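Local coordinates for MutT/nudix family protein (Deinococcus radiodurans, PDB 2W4E) that probably hydrolyses ADP-ribose as a magnesium-dependent Nudix pyrophosphatase, seen here as a fragment that lacks the N-terminal part of the full protein, at residues A19-Q24 and T32-V37. Sequence-based numbering, arbitrary orientation.
Sequences AVLIRQ and TITEIV
A beta hairpin of the Nudix domain joins strand 18-26 to strand 31-35, antiparallel; Val37 already belongs to strand 37-40. Ile22 and Glu35 form a hydrogen-bonded pair. Ile22 N reaches Glu35 O at 2.9 Å, almost straight at 177°, and Glu35 N returns to Ile22 O at 2.8 Å. Both donors approach the oxygens almost head-on. The next such pair, Gln24 with Ile33, is looser. Its Ile33 N to Gln24 O bond of 3.0 Å is bent to 142°, with the donor above the carbonyl plane. Strand 18-26 is the middle strand of a three-stranded antiparallel sheet, with 104-110 along its other edge.

Ile22, Gln24, Ile33 and Glu35 share one face. A chi1 of 57° tucks Ile22 CG1 between its own N and C, 3.5 Å from Glu35 O. Ile22 CD1 reaches Ile36 O at 3.8 Å, and the side chain also packs on Glu58 and Val59 of helix 47-59. An alanine at Ile22 would probably loosen this face, losing these CG1 and CD1 contacts and the helix packing. The extended Glu35 chain brings OE1 to 3.5 Å from Gln24 CB, while OE2 forms a salt bridge with Arg26. On the other face, Thr34 OG1 lies at the edge of the Arg23 guanidinium, near its plane, 4.1 Å from Arg23 NE. Leu21 CD1 meets Thr34 CG2 at 3.7 Å, and Leu21 CD2 touches Ile36 CG2. Ile33 packs on Tyr73 and Glu35 on Pro76, both of the second subunit.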
ATOM      1  N   ALA A  19       4.836   5.983 -17.003  1.00 24.05           N
ATOM      2  CA  ALA A  19       3.874   5.041 -16.431  1.00 24.83           C
ATOM      3  C   ALA A  19       2.591   5.120 -17.239  1.00 24.90           C
ATOM      4  O   ALA A  19       2.170   6.203 -17.646  1.00 26.01           O
ATOM      5  CB  ALA A  19       3.593   5.391 -14.966  1.00 24.44           C
ATOM      6  N   VAL A  20       1.957   3.982 -17.449  1.00 24.15           N
ATOM      7  CA  VAL A  20       0.662   3.959 -18.082  1.00 24.03           C
ATOM      8  C   VAL A  20      -0.424   3.771 -17.023  1.00 24.54           C
ATOM      9  O   VAL A  20      -0.674   2.639 -16.602  1.00 23.99           O
ATOM     10  CB  VAL A  20       0.569   2.861 -19.164  1.00 23.96           C
ATOM     11  CG1 VAL A  20      -0.786   2.957 -19.906  1.00 23.68           C
ATOM     12  CG2 VAL A  20       1.778   2.994 -20.144  1.00 23.27           C
ATOM     13  N   LEU A  21      -1.052   4.878 -16.621  1.00 22.98           N
ATOM     14  CA  LEU A  21      -2.126   4.860 -15.620  1.00 25.23           C
ATOM     15  C   LEU A  21      -3.500   4.905 -16.251  1.00 24.85           C
ATOM     16  O   LEU A  21      -3.631   5.138 -17.436  1.00 24.92           O
ATOM     17  CB  LEU A  21      -1.983   6.054 -14.655  1.00 23.66           C
ATOM     18  CG  LEU A  21      -0.578   6.220 -14.108  1.00 25.91           C
ATOM     19  CD1 LEU A  21      -0.469   7.369 -13.073  1.00 25.21           C
ATOM     20  CD2 LEU A  21      -0.183   4.878 -13.460  1.00 27.21           C
ATOM     21  N   ILE A  22      -4.525   4.686 -15.438  1.00 25.71           N
ATOM     22  CA  ILE A  22      -5.903   4.898 -15.859  1.00 26.28           C
ATOM     23  C   ILE A  22      -6.658   5.791 -14.873  1.00 27.10           C
ATOM     24  O   ILE A  22      -6.293   5.864 -13.683  1.00 26.64           O
ATOM     25  CB  ILE A  22      -6.678   3.583 -16.012  1.00 26.24           C
ATOM     26  CG1 ILE A  22      -6.655   2.792 -14.685  1.00 24.93           C
ATOM     27  CG2 ILE A  22      -6.123   2.766 -17.196  1.00 26.75           C
ATOM     28  CD1 ILE A  22      -7.514   1.543 -14.696  1.00 23.70           C
ATOM     29  N   ARG A  23      -7.686   6.480 -15.374  1.00 27.87           N
ATOM     30  CA  ARG A  23      -8.646   7.177 -14.496  1.00 28.65           C
ATOM     31  C   ARG A  23      -9.905   6.408 -14.711  1.00 28.27           C
ATOM     32  O   ARG A  23     -10.433   6.337 -15.817  1.00 29.73           O
ATOM     33  CB  ARG A  23      -8.835   8.682 -14.801  1.00 28.96           C
ATOM     34  CG  ARG A  23      -7.573   9.561 -14.573  1.00 32.87           C
ATOM     35  CD  ARG A  23      -7.879  11.082 -14.502  1.00 37.12           C
ATOM     36  NE  ARG A  23      -6.622  11.850 -14.535  1.00 44.02           N
ATOM     37  CZ  ARG A  23      -6.166  12.548 -15.577  1.00 45.23           C
ATOM     38  NH1 ARG A  23      -6.854  12.611 -16.708  1.00 46.48           N
ATOM     39  NH2 ARG A  23      -5.000  13.186 -15.491  1.00 48.70           N
ATOM     40  N   GLN A  24     -10.358   5.778 -13.650  1.00 27.53           N
ATOM     41  CA  GLN A  24     -11.488   4.909 -13.708  1.00 26.80           C
ATOM     42  C   GLN A  24     -12.568   5.430 -12.766  1.00 26.19           C
ATOM     43  O   GLN A  24     -12.277   5.739 -11.627  1.00 24.89           O
ATOM     44  CB  GLN A  24     -11.058   3.529 -13.228  1.00 27.54           C
ATOM     45  CG  GLN A  24     -12.137   2.494 -13.386  1.00 28.67           C
ATOM     46  CD  GLN A  24     -11.559   1.104 -13.426  1.00 33.98           C
ATOM     47  OE1 GLN A  24     -10.557   0.795 -12.727  1.00 35.19           O
ATOM     48  NE2 GLN A  24     -12.196   0.236 -14.195  1.00 32.50           N
ATOM     49  N   THR A  32     -14.050   9.602 -10.669  1.00 25.01           N
ATOM     50  CA  THR A  32     -12.911   8.836 -11.179  1.00 24.58           C
ATOM     51  C   THR A  32     -11.735   8.974 -10.210  1.00 24.12           C
ATOM     52  O   THR A  32     -11.697   9.885  -9.328  1.00 23.63           O
ATOM     53  CB  THR A  32     -12.518   9.268 -12.620  1.00 25.24           C
ATOM     54  OG1 THR A  32     -11.982  10.596 -12.615  1.00 24.38           O
ATOM     55  CG2 THR A  32     -13.727   9.210 -13.552  1.00 26.82           C
ATOM     56  N   ILE A  33     -10.784   8.062 -10.335  1.00 22.64           N
ATOM     57  CA  ILE A  33      -9.586   8.093  -9.512  1.00 22.80           C
ATOM     58  C   ILE A  33      -8.438   7.472 -10.313  1.00 23.13           C
ATOM     59  O   ILE A  33      -8.655   6.550 -11.105  1.00 23.42           O
ATOM     60  CB  ILE A  33      -9.802   7.410  -8.116  1.00 22.52           C
ATOM     61  CG1 ILE A  33      -8.500   7.404  -7.293  1.00 21.79           C
ATOM     62  CG2 ILE A  33     -10.411   6.003  -8.275  1.00 23.09           C
ATOM     63  CD1 ILE A  33      -8.636   7.095  -5.792  1.00 22.79           C
ATOM     64  N   THR A  34      -7.242   8.028 -10.125  1.00 23.19           N
ATOM     65  CA  THR A  34      -6.020   7.586 -10.796  1.00 24.27           C
ATOM     66  C   THR A  34      -5.564   6.243 -10.198  1.00 23.59           C
ATOM     67  O   THR A  34      -5.362   6.123  -8.957  1.00 24.10           O
ATOM     68  CB  THR A  34      -4.891   8.641 -10.620  1.00 24.72           C
ATOM     69  OG1 THR A  34      -5.346   9.869 -11.175  1.00 25.54           O
ATOM     70  CG2 THR A  34      -3.656   8.236 -11.402  1.00 28.12           C
ATOM     71  N   GLU A  35      -5.438   5.250 -11.069  1.00 21.66           N
ATOM     72  CA  GLU A  35      -5.057   3.897 -10.676  1.00 22.43           C
ATOM     73  C   GLU A  35      -4.035   3.324 -11.654  1.00 22.32           C
ATOM     74  O   GLU A  35      -3.908   3.803 -12.796  1.00 22.00           O
ATOM     75  CB  GLU A  35      -6.282   2.982 -10.680  1.00 22.17           C
ATOM     76  CG  GLU A  35      -7.384   3.427  -9.711  1.00 26.29           C
ATOM     77  CD  GLU A  35      -8.626   2.568  -9.818  1.00 32.18           C
ATOM     78  OE1 GLU A  35      -8.904   2.045 -10.928  1.00 35.92           O
ATOM     79  OE2 GLU A  35      -9.318   2.411  -8.799  1.00 34.27           O
ATOM     80  N   ILE A  36      -3.311   2.307 -11.209  1.00 21.95           N
ATOM     81  CA  ILE A  36      -2.588   1.423 -12.173  1.00 21.42           C
ATOM     82  C   ILE A  36      -3.572   0.377 -12.749  1.00 21.35           C
ATOM     83  O   ILE A  36      -4.756   0.386 -12.395  1.00 21.97           O
ATOM     84  CB  ILE A  36      -1.312   0.773 -11.541  1.00 20.22           C
ATOM     85  CG1 ILE A  36      -1.668  -0.141 -10.363  1.00 21.64           C
ATOM     86  CG2 ILE A  36      -0.272   1.870 -11.118  1.00 21.50           C
ATOM     87  CD1 ILE A  36      -0.428  -1.039  -9.906  1.00 20.36           C
ATOM     88  N   VAL A  37      -3.109  -0.484 -13.662  1.00 20.76           N
ATOM     89  CA  VAL A  37      -3.939  -1.516 -14.281  1.00 21.20           C
ATOM     90  C   VAL A  37      -4.234  -2.603 -13.278  1.00 22.18           C
ATOM     91  O   VAL A  37      -3.360  -2.950 -12.491  1.00 23.97           O
ATOM     92  CB  VAL A  37      -3.216  -2.109 -15.546  1.00 20.98           C
ATOM     93  CG1 VAL A  37      -3.985  -3.300 -16.124  1.00 21.89           C
ATOM     94  CG2 VAL A  37      -3.063  -1.015 -16.612  1.00 20.90           C
TER